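Local atomic coordinates of protein ACDH-11, isoform b (Caenorhabditis elegans, PDB entry 4Y9J), a protein that belongs to the acyl-CoA dehydrogenase family and binds flavin-adenine dinucleotide in an assembly of four subunits. Residues 74-79 and 279-284; 271-276 and 285-290. All coordinates share one frame; numbering follows the deposited sequence.

Contact 1 of 2, residues 74-79 and 279-284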
ATOM      1  N   LEU B  74      -5.528 -11.930   2.013  1.00 28.18           N
ATOM      2  CA  LEU B  74      -4.261 -11.216   2.150  1.00 28.47           C
ATOM      3  C   LEU B  74      -3.760 -10.614   0.881  1.00 31.55           C
ATOM      4  O   LEU B  74      -3.009  -9.641   0.924  1.00 32.45           O
ATOM      5  CB  LEU B  74      -3.205 -12.114   2.778  1.00 31.88           C
ATOM      6  CG  LEU B  74      -3.518 -12.642   4.150  1.00 32.01           C
ATOM      7  CD1 LEU B  74      -2.489 -13.660   4.551  1.00 37.88           C
ATOM      8  CD2 LEU B  74      -3.693 -11.511   5.151  1.00 37.65           C
ATOM      9  N   GLU B  75      -4.197 -11.102  -0.255  1.00 31.42           N
ATOM     10  CA  GLU B  75      -3.787 -10.551  -1.564  1.00 32.41           C
ATOM     11  C   GLU B  75      -5.047 -10.283  -2.383  1.00 31.56           C
ATOM     12  O   GLU B  75      -5.434 -11.054  -3.290  1.00 30.23           O
ATOM     13  CB  GLU B  75      -2.864 -11.491  -2.345  1.00 34.43           C
ATOM     14  CG  GLU B  75      -1.560 -11.699  -1.647  1.00 46.85           C
ATOM     15  CD  GLU B  75      -0.567 -10.544  -1.699  1.00 54.04           C
ATOM     16  OE1 GLU B  75      -0.778  -9.521  -2.450  1.00 61.22           O
ATOM     17  OE2 GLU B  75       0.491 -10.713  -0.974  1.00 64.87           O
ATOM     18  N   GLN B  76      -5.637  -9.143  -2.105  1.00 28.50           N
ATOM     19  CA  GLN B  76      -6.935  -8.811  -2.667  1.00 30.07           C
ATOM     20  C   GLN B  76      -6.862  -8.393  -4.110  1.00 29.42           C
ATOM     21  O   GLN B  76      -5.824  -7.995  -4.583  1.00 28.07           O
ATOM     22  CB  GLN B  76      -7.503  -7.665  -1.832  1.00 28.42           C
ATOM     23  CG  GLN B  76      -7.739  -8.124  -0.401  1.00 30.47           C
ATOM     24  CD  GLN B  76      -8.012  -6.952   0.577  1.00 34.48           C
ATOM     25  OE1 GLN B  76      -8.382  -5.831   0.172  1.00 33.65           O
ATOM     26  NE2 GLN B  76      -7.893  -7.258   1.846  1.00 35.51           N
ATOM     27  N   PRO B  77      -7.954  -8.511  -4.837  1.00 26.39           N
ATOM     28  CA  PRO B  77      -7.958  -8.199  -6.263  1.00 28.54           C
ATOM     29  C   PRO B  77      -7.676  -6.735  -6.550  1.00 30.03           C
ATOM     30  O   PRO B  77      -8.062  -5.858  -5.748  1.00 28.00           O
ATOM     31  CB  PRO B  77      -9.399  -8.506  -6.707  1.00 28.98           C
ATOM     32  CG  PRO B  77     -10.047  -9.103  -5.565  1.00 29.97           C
ATOM     33  CD  PRO B  77      -9.232  -9.070  -4.370  1.00 29.06           C
ATOM     34  N   ARG B  78      -7.102  -6.485  -7.701  1.00 28.67           N
ATOM     35  CA  ARG B  78      -6.839  -5.143  -8.180  1.00 31.51           C
ATOM     36  C   ARG B  78      -7.241  -5.039  -9.617  1.00 30.22           C
ATOM     37  O   ARG B  78      -7.389  -6.048 -10.327  1.00 32.20           O
ATOM     38  CB  ARG B  78      -5.320  -4.787  -8.058  1.00 35.17           C
ATOM     39  CG  ARG B  78      -4.800  -4.918  -6.646  1.00 40.71           C
ATOM     40  CD  ARG B  78      -3.286  -4.580  -6.509  1.00 49.83           C
ATOM     41  NE  ARG B  78      -2.358  -5.712  -6.703  1.00 50.93           N
ATOM     42  CZ  ARG B  78      -1.583  -5.847  -7.779  1.00 58.96           C
ATOM     43  NH1 ARG B  78      -1.673  -4.980  -8.791  1.00 60.56           N
ATOM     44  NH2 ARG B  78      -0.717  -6.857  -7.866  1.00 61.58           N
ATOM     45  N   LEU B  79      -7.491  -3.809 -10.049  1.00 31.16           N
ATOM     46  CA  LEU B  79      -7.945  -3.458 -11.392  1.00 31.45           C
ATOM     47  C   LEU B  79      -7.039  -2.404 -11.992  1.00 31.83           C
ATOM     48  O   LEU B  79      -6.733  -1.390 -11.317  1.00 32.01           O
ATOM     49  CB  LEU B  79      -9.389  -2.947 -11.347  1.00 30.51           C
ATOM     50  CG  LEU B  79      -9.927  -2.336 -12.608  1.00 32.96           C
ATOM     51  CD1 LEU B  79      -9.983  -3.401 -13.705  1.00 34.06           C
ATOM     52  CD2 LEU B  79     -11.300  -1.650 -12.398  1.00 31.04           C
ATOM     53  N   GLY B 279     -16.326  -6.361   4.020  1.00 22.38           N
ATOM     54  CA  GLY B 279     -15.867  -7.719   3.894  1.00 22.39           C
ATOM     55  C   GLY B 279     -16.065  -8.229   2.508  1.00 22.94           C
ATOM     56  O   GLY B 279     -16.325  -7.448   1.597  1.00 25.41           O
ATOM     57  N   THR B 280     -15.972  -9.566   2.325  1.00 24.24           N
ATOM     58  CA  THR B 280     -15.850 -10.134   0.993  1.00 25.41           C
ATOM     59  C   THR B 280     -14.706  -9.522   0.173  1.00 24.43           C
ATOM     60  O   THR B 280     -14.737  -9.483  -1.084  1.00 25.44           O
ATOM     61  CB  THR B 280     -17.195 -10.161   0.173  1.00 23.93           C
ATOM     62  OG1 THR B 280     -17.517  -8.860  -0.317  1.00 24.44           O
ATOM     63  CG2 THR B 280     -18.438 -10.681   1.037  1.00 24.94           C
ATOM     64  N   LYS B 281     -13.681  -9.039   0.860  1.00 24.71           N
ATOM     65  CA  LYS B 281     -12.587  -8.363   0.202  1.00 24.88           C
ATOM     66  C   LYS B 281     -11.823  -9.292  -0.811  1.00 25.38           C
ATOM     67  O   LYS B 281     -11.179  -8.790  -1.715  1.00 25.76           O
ATOM     68  CB  LYS B 281     -11.559  -7.788   1.261  1.00 26.16           C
ATOM     69  CG  LYS B 281     -12.105  -6.669   2.126  1.00 26.43           C
ATOM     70  CD  LYS B 281     -10.977  -6.052   3.017  1.00 30.09           C
ATOM     71  CE  LYS B 281     -11.419  -4.807   3.773  1.00 31.51           C
ATOM     72  NZ  LYS B 281     -11.634  -3.723   2.800  1.00 32.03           N
ATOM     73  N   GLN B 282     -11.911 -10.582  -0.601  1.00 24.63           N
ATOM     74  CA  GLN B 282     -11.354 -11.589  -1.469  1.00 25.48           C
ATOM     75  C   GLN B 282     -11.966 -11.548  -2.857  1.00 26.39           C
ATOM     76  O   GLN B 282     -11.294 -11.879  -3.855  1.00 25.70           O
ATOM     77  CB  GLN B 282     -11.554 -13.028  -0.912  1.00 25.50           C
ATOM     78  CG  GLN B 282     -11.312 -13.238   0.587  1.00 27.40           C
ATOM     79  CD  GLN B 282     -12.549 -12.950   1.445  1.00 26.99           C
ATOM     80  OE1 GLN B 282     -13.437 -12.187   1.091  1.00 26.26           O
ATOM     81  NE2 GLN B 282     -12.580 -13.565   2.560  1.00 27.42           N
ATOM     82  N   LEU B 283     -13.247 -11.210  -2.892  1.00 24.62           N
ATOM     83  CA  LEU B 283     -14.095 -11.287  -4.086  1.00 25.59           C
ATOM     84  C   LEU B 283     -13.981 -10.029  -4.962  1.00 26.04           C
ATOM     85  O   LEU B 283     -14.173  -8.924  -4.461  1.00 25.67           O
ATOM     86  CB  LEU B 283     -15.536 -11.475  -3.580  1.00 24.98           C
ATOM     87  CG  LEU B 283     -16.643 -11.340  -4.579  1.00 25.83           C
ATOM     88  CD1 LEU B 283     -16.691 -12.573  -5.445  1.00 28.46           C
ATOM     89  CD2 LEU B 283     -17.963 -11.272  -3.811  1.00 26.07           C
ATOM     90  N   PRO B 284     -13.754 -10.171  -6.276  1.00 26.35           N
ATOM     91  CA  PRO B 284     -13.727  -8.912  -7.018  1.00 27.44           C
ATOM     92  C   PRO B 284     -15.134  -8.449  -7.349  1.00 28.81           C
ATOM     93  O   PRO B 284     -15.863  -9.193  -8.013  1.00 29.32           O
ATOM     94  CB  PRO B 284     -13.001  -9.272  -8.284  1.00 28.86           C
ATOM     95  CG  PRO B 284     -13.024 -10.752  -8.340  1.00 28.88           C
ATOM     96  CD  PRO B 284     -13.184 -11.290  -7.014  1.00 27.57           C
TER
HETATM   97  O   HOH W   1     -10.651  -3.526   0.352  1.00 50.67           O
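Pro-77 wedges its ring against the turn formed by residues 280-283, meeting mostly backbone. Its CD lies 3.3 Å from Lys-281 O, and CG and CD both reach Gln-282 O, with CG at 3.5 Å. The type I turn, closed by the bond from Leu-283 N to Thr-280 O, brings these two carbonyls to the proline ring. Pro-77 CB meets Pro-284 CB at 4.0 Å, the apolar contact between the two rings.

Beside it, the amide of Gln-76 slants across the aliphatic chain of Lys-281, with Gln-76 NE2 3.5 Å from Lys-281 CD. The lysine runs extended until chi4 (-69°) bends NZ aside. A water then joins the two side chains: it accepts from Lys-281 NZ at 2.6 Å and donates to Gln-76 OE1 at 3.2 Å. Both polar ends are also tied locally, Lys-281 NZ to Lys-277 O and Gln-76 NE2 to Glu-73 O.

The side chain of Gln-282 leaves the backbone on the side away from 74-79, packs on Ala-72 and Glu-73 at the end of helix 44-74, and bonds through NE2 to Asp-438 of helix 432-439. Thr-280 touches the FAD, while Trp-98 of helix 96-107 packs against Leu-283 and Pro-284.

Contact 2 of 2, residues 271-276 and 285-290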
ATOM      1  N   MET B 271     -14.756  -1.893 -16.777  1.00 31.05           N
ATOM      2  CA  MET B 271     -14.891  -1.949 -15.360  1.00 32.24           C
ATOM      3  C   MET B 271     -14.522  -0.571 -14.810  1.00 32.30           C
ATOM      4  O   MET B 271     -13.353  -0.110 -14.874  1.00 31.61           O
ATOM      5  CB  MET B 271     -13.989  -3.006 -14.777  1.00 34.84           C
ATOM      6  CG  MET B 271     -14.160  -4.442 -15.302  1.00 38.74           C
ATOM      7  SD  MET B 271     -13.255  -5.630 -14.256  1.00 38.85           S
ATOM      8  CE  MET B 271     -13.396  -7.027 -15.350  1.00 45.76           C
ATOM      9  N   VAL B 272     -15.482   0.099 -14.241  1.00 32.04           N
ATOM     10  CA  VAL B 272     -15.265   1.460 -13.779  1.00 33.40           C
ATOM     11  C   VAL B 272     -14.363   1.483 -12.566  1.00 30.16           C
ATOM     12  O   VAL B 272     -13.474   2.335 -12.513  1.00 30.95           O
ATOM     13  CB  VAL B 272     -16.620   2.185 -13.509  1.00 33.81           C
ATOM     14  CG1 VAL B 272     -16.384   3.605 -12.994  1.00 35.85           C
ATOM     15  CG2 VAL B 272     -17.445   2.238 -14.774  1.00 37.84           C
ATOM     16  N   ARG B 273     -14.623   0.639 -11.571  1.00 28.16           N
ATOM     17  CA  ARG B 273     -13.827   0.471 -10.378  1.00 28.50           C
ATOM     18  C   ARG B 273     -14.158  -0.810  -9.666  1.00 26.03           C
ATOM     19  O   ARG B 273     -15.189  -1.411  -9.950  1.00 27.89           O
ATOM     20  CB  ARG B 273     -14.032   1.673  -9.398  1.00 31.86           C
ATOM     21  CG  ARG B 273     -15.454   1.676  -8.906  1.00 34.05           C
ATOM     22  CD  ARG B 273     -15.884   2.990  -8.299  1.00 41.32           C
ATOM     23  NE  ARG B 273     -15.309   3.108  -7.043  1.00 42.69           N
ATOM     24  CZ  ARG B 273     -15.952   2.961  -5.884  1.00 46.89           C
ATOM     25  NH1 ARG B 273     -17.208   2.712  -5.835  1.00 46.37           N
ATOM     26  NH2 ARG B 273     -15.282   3.134  -4.758  1.00 42.46           N
ATOM     27  N   LEU B 274     -13.283  -1.260  -8.773  1.00 25.17           N
ATOM     28  CA  LEU B 274     -13.629  -2.266  -7.829  1.00 26.65           C
ATOM     29  C   LEU B 274     -14.211  -1.604  -6.578  1.00 29.25           C
ATOM     30  O   LEU B 274     -13.717  -0.508  -6.187  1.00 28.06           O
ATOM     31  CB  LEU B 274     -12.485  -3.175  -7.435  1.00 28.44           C
ATOM     32  CG  LEU B 274     -11.884  -3.951  -8.605  1.00 30.04           C
ATOM     33  CD1 LEU B 274     -10.717  -4.805  -8.081  1.00 32.18           C
ATOM     34  CD2 LEU B 274     -12.919  -4.726  -9.370  1.00 32.99           C
ATOM     35  N   LYS B 275     -15.229  -2.228  -5.990  1.00 25.71           N
ATOM     36  CA  LYS B 275     -15.726  -1.753  -4.696  1.00 27.51           C
ATOM     37  C   LYS B 275     -14.682  -1.922  -3.593  1.00 27.42           C
ATOM     38  O   LYS B 275     -13.845  -2.845  -3.572  1.00 26.16           O
ATOM     39  CB  LYS B 275     -16.993  -2.500  -4.279  1.00 26.60           C
ATOM     40  CG  LYS B 275     -18.172  -2.422  -5.227  1.00 26.85           C
ATOM     41  CD  LYS B 275     -18.692  -0.981  -5.366  1.00 27.00           C
ATOM     42  CE  LYS B 275     -19.968  -1.064  -6.140  1.00 27.13           C
ATOM     43  NZ  LYS B 275     -20.608   0.244  -6.325  1.00 27.03           N
ATOM     44  N   ASN B 276     -14.717  -0.988  -2.637  1.00 25.72           N
ATOM     45  CA  ASN B 276     -13.952  -1.067  -1.396  1.00 25.80           C
ATOM     46  C   ASN B 276     -14.857  -1.463  -0.241  1.00 27.84           C
ATOM     47  O   ASN B 276     -15.657  -0.653   0.225  1.00 25.97           O
ATOM     48  CB  ASN B 276     -13.303   0.315  -1.178  1.00 28.82           C
ATOM     49  CG  ASN B 276     -12.508   0.396   0.115  1.00 32.83           C
ATOM     50  OD1 ASN B 276     -12.314  -0.561   0.861  1.00 30.64           O
ATOM     51  ND2 ASN B 276     -12.097   1.622   0.414  1.00 34.07           N
ATOM     52  N   THR B 285     -15.542  -7.337  -6.828  1.00 25.15           N
ATOM     53  CA  THR B 285     -16.870  -6.789  -7.134  1.00 25.82           C
ATOM     54  C   THR B 285     -16.640  -5.468  -7.814  1.00 25.20           C
ATOM     55  O   THR B 285     -16.011  -4.556  -7.269  1.00 26.19           O
ATOM     56  CB  THR B 285     -17.737  -6.645  -5.852  1.00 27.77           C
ATOM     57  OG1 THR B 285     -17.905  -7.910  -5.186  1.00 28.80           O
ATOM     58  CG2 THR B 285     -19.069  -5.978  -6.143  1.00 27.48           C
ATOM     59  N   ALA B 286     -17.174  -5.319  -9.024  1.00 27.38           N
ATOM     60  CA  ALA B 286     -16.966  -4.128  -9.835  1.00 26.87           C
ATOM     61  C   ALA B 286     -18.214  -3.376 -10.125  1.00 27.69           C
ATOM     62  O   ALA B 286     -19.352  -3.894  -9.999  1.00 28.26           O
ATOM     63  CB  ALA B 286     -16.326  -4.566 -11.178  1.00 30.48           C
ATOM     64  N   GLU B 287     -18.045  -2.152 -10.575  1.00 26.67           N
ATOM     65  CA  GLU B 287     -19.075  -1.451 -11.312  1.00 27.40           C
ATOM     66  C   GLU B 287     -18.759  -1.602 -12.801  1.00 29.26           C
ATOM     67  O   GLU B 287     -17.611  -1.378 -13.220  1.00 31.12           O
ATOM     68  CB  GLU B 287     -19.100   0.031 -10.974  1.00 28.65           C
ATOM     69  CG  GLU B 287     -19.312   0.283  -9.481  1.00 29.00           C
ATOM     70  CD  GLU B 287     -19.129   1.720  -9.031  1.00 29.89           C
ATOM     71  OE1 GLU B 287     -19.147   2.660  -9.889  1.00 30.15           O
ATOM     72  OE2 GLU B 287     -18.979   1.856  -7.777  1.00 30.05           O
ATOM     73  N   LEU B 288     -19.768  -1.908 -13.571  1.00 27.27           N
ATOM     74  CA  LEU B 288     -19.641  -2.166 -15.023  1.00 29.51           C
ATOM     75  C   LEU B 288     -20.390  -1.178 -15.837  1.00 29.29           C
ATOM     76  O   LEU B 288     -21.615  -0.992 -15.661  1.00 31.38           O
ATOM     77  CB  LEU B 288     -20.081  -3.601 -15.398  1.00 30.89           C
ATOM     78  CG  LEU B 288     -19.407  -4.742 -14.632  1.00 31.42           C
ATOM     79  CD1 LEU B 288     -20.056  -6.032 -15.137  1.00 32.23           C
ATOM     80  CD2 LEU B 288     -17.933  -4.744 -14.733  1.00 31.67           C
ATOM     81  N   LEU B 289     -19.718  -0.629 -16.835  1.00 29.79           N
ATOM     82  CA  LEU B 289     -20.358   0.175 -17.820  1.00 30.52           C
ATOM     83  C   LEU B 289     -20.473  -0.649 -19.077  1.00 33.44           C
ATOM     84  O   LEU B 289     -19.446  -0.988 -19.718  1.00 33.49           O
ATOM     85  CB  LEU B 289     -19.633   1.509 -18.016  1.00 31.86           C
ATOM     86  CG  LEU B 289     -20.093   2.425 -19.142  1.00 33.55           C
ATOM     87  CD1 LEU B 289     -21.550   2.834 -19.016  1.00 35.71           C
ATOM     88  CD2 LEU B 289     -19.305   3.735 -19.291  1.00 36.01           C
ATOM     89  N   LEU B 290     -21.714  -0.926 -19.445  1.00 32.96           N
ATOM     90  CA  LEU B 290     -22.105  -1.707 -20.641  1.00 34.98           C
ATOM     91  C   LEU B 290     -22.395  -0.780 -21.782  1.00 36.03           C
ATOM     92  O   LEU B 290     -23.305   0.081 -21.729  1.00 36.86           O
ATOM     93  CB  LEU B 290     -23.322  -2.575 -20.383  1.00 38.39           C
ATOM     94  CG  LEU B 290     -23.161  -3.938 -19.680  1.00 38.25           C
ATOM     95  CD1 LEU B 290     -22.197  -4.015 -18.562  1.00 39.05           C
ATOM     96  CD2 LEU B 290     -24.473  -4.496 -19.204  1.00 38.35           C
TER
HETATM   97  O   HOH W   2     -13.936  -5.603  -5.126  1.00 30.56           O
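Met-271 and Leu-288 lie side by side and point the same way, with Met-271 CG 3.8 Å from Leu-288 CD2. On this same face of the sheet Leu-274 lays its CD2 against Ala-286 CB at 3.9 Å, and Leu-79 of strand 78-80 packs on both Met-271 and Leu-274. Val-272 slants across Leu-289 instead, its CG2 4.0 Å from Leu-289 CB.

The backbones run antiparallel, but Val-272 and Arg-273 together stand opposite the single residue Glu-287, which makes a beta bulge in strand 269-274. Val-272 N donates to Glu-287 O (2.8 Å) and Glu-287 N to Arg-273 O (3.0 Å). Beyond the bulge, Lys-275 N binds Thr-285 O at 2.8 Å, nearly along the C=O axis.

At the polar edge, Glu-287 OE2 is gripped by two cations from opposite faces of its carboxylate plane. Arg-273 NH1 comes in on the syn side at 2.8 Å, with the guanidinium turned 73° from the carboxylate; Lys-275 NZ sits above the plane at 2.7 Å. A chi1 of 65° sets Arg-273 CG between its own backbone N and carbonyl carbon, over the face of the Glu-287 carboxylate; CD lies over that face too. The other oxygen, OE1, bonds to Tyr-220 OH. Two positive charges on one oxygen would be expected to keep Glu-287 ionised.

Arg-273 NH2 carries the network on to Asp-429 of the third subunit, and Lys-275 makes cation-pi contacts with Trp-222 and Phe-223. This is a bulged beta hairpin in the beta domain characteristic of the middle of acyl-CoA dehydrogenases; Thr-285, at its loop end, touches the FAD.

From the N terminus, helix 44-74 runs out into 74-79, and about 200 residues later contact 1 closes a long loop onto 279-284, joining the N-terminal region to the middle domain. Contact 2 closes a far shorter one, the hairpin of strands 269-274 and 285-298. The two cross, because 279-284 belongs to the very loop that links the hairpin's strands. They also touch directly: Leu-79 CD2 lies 3.6 Å from Met-271 O, and Leu-274 CD1 3.7 Å from Pro-77 O. The segment 74-79 thus packs along both the hairpin and its loop. Both contacts contribute a threonine to the FAD pocket, and both reach the third subunit.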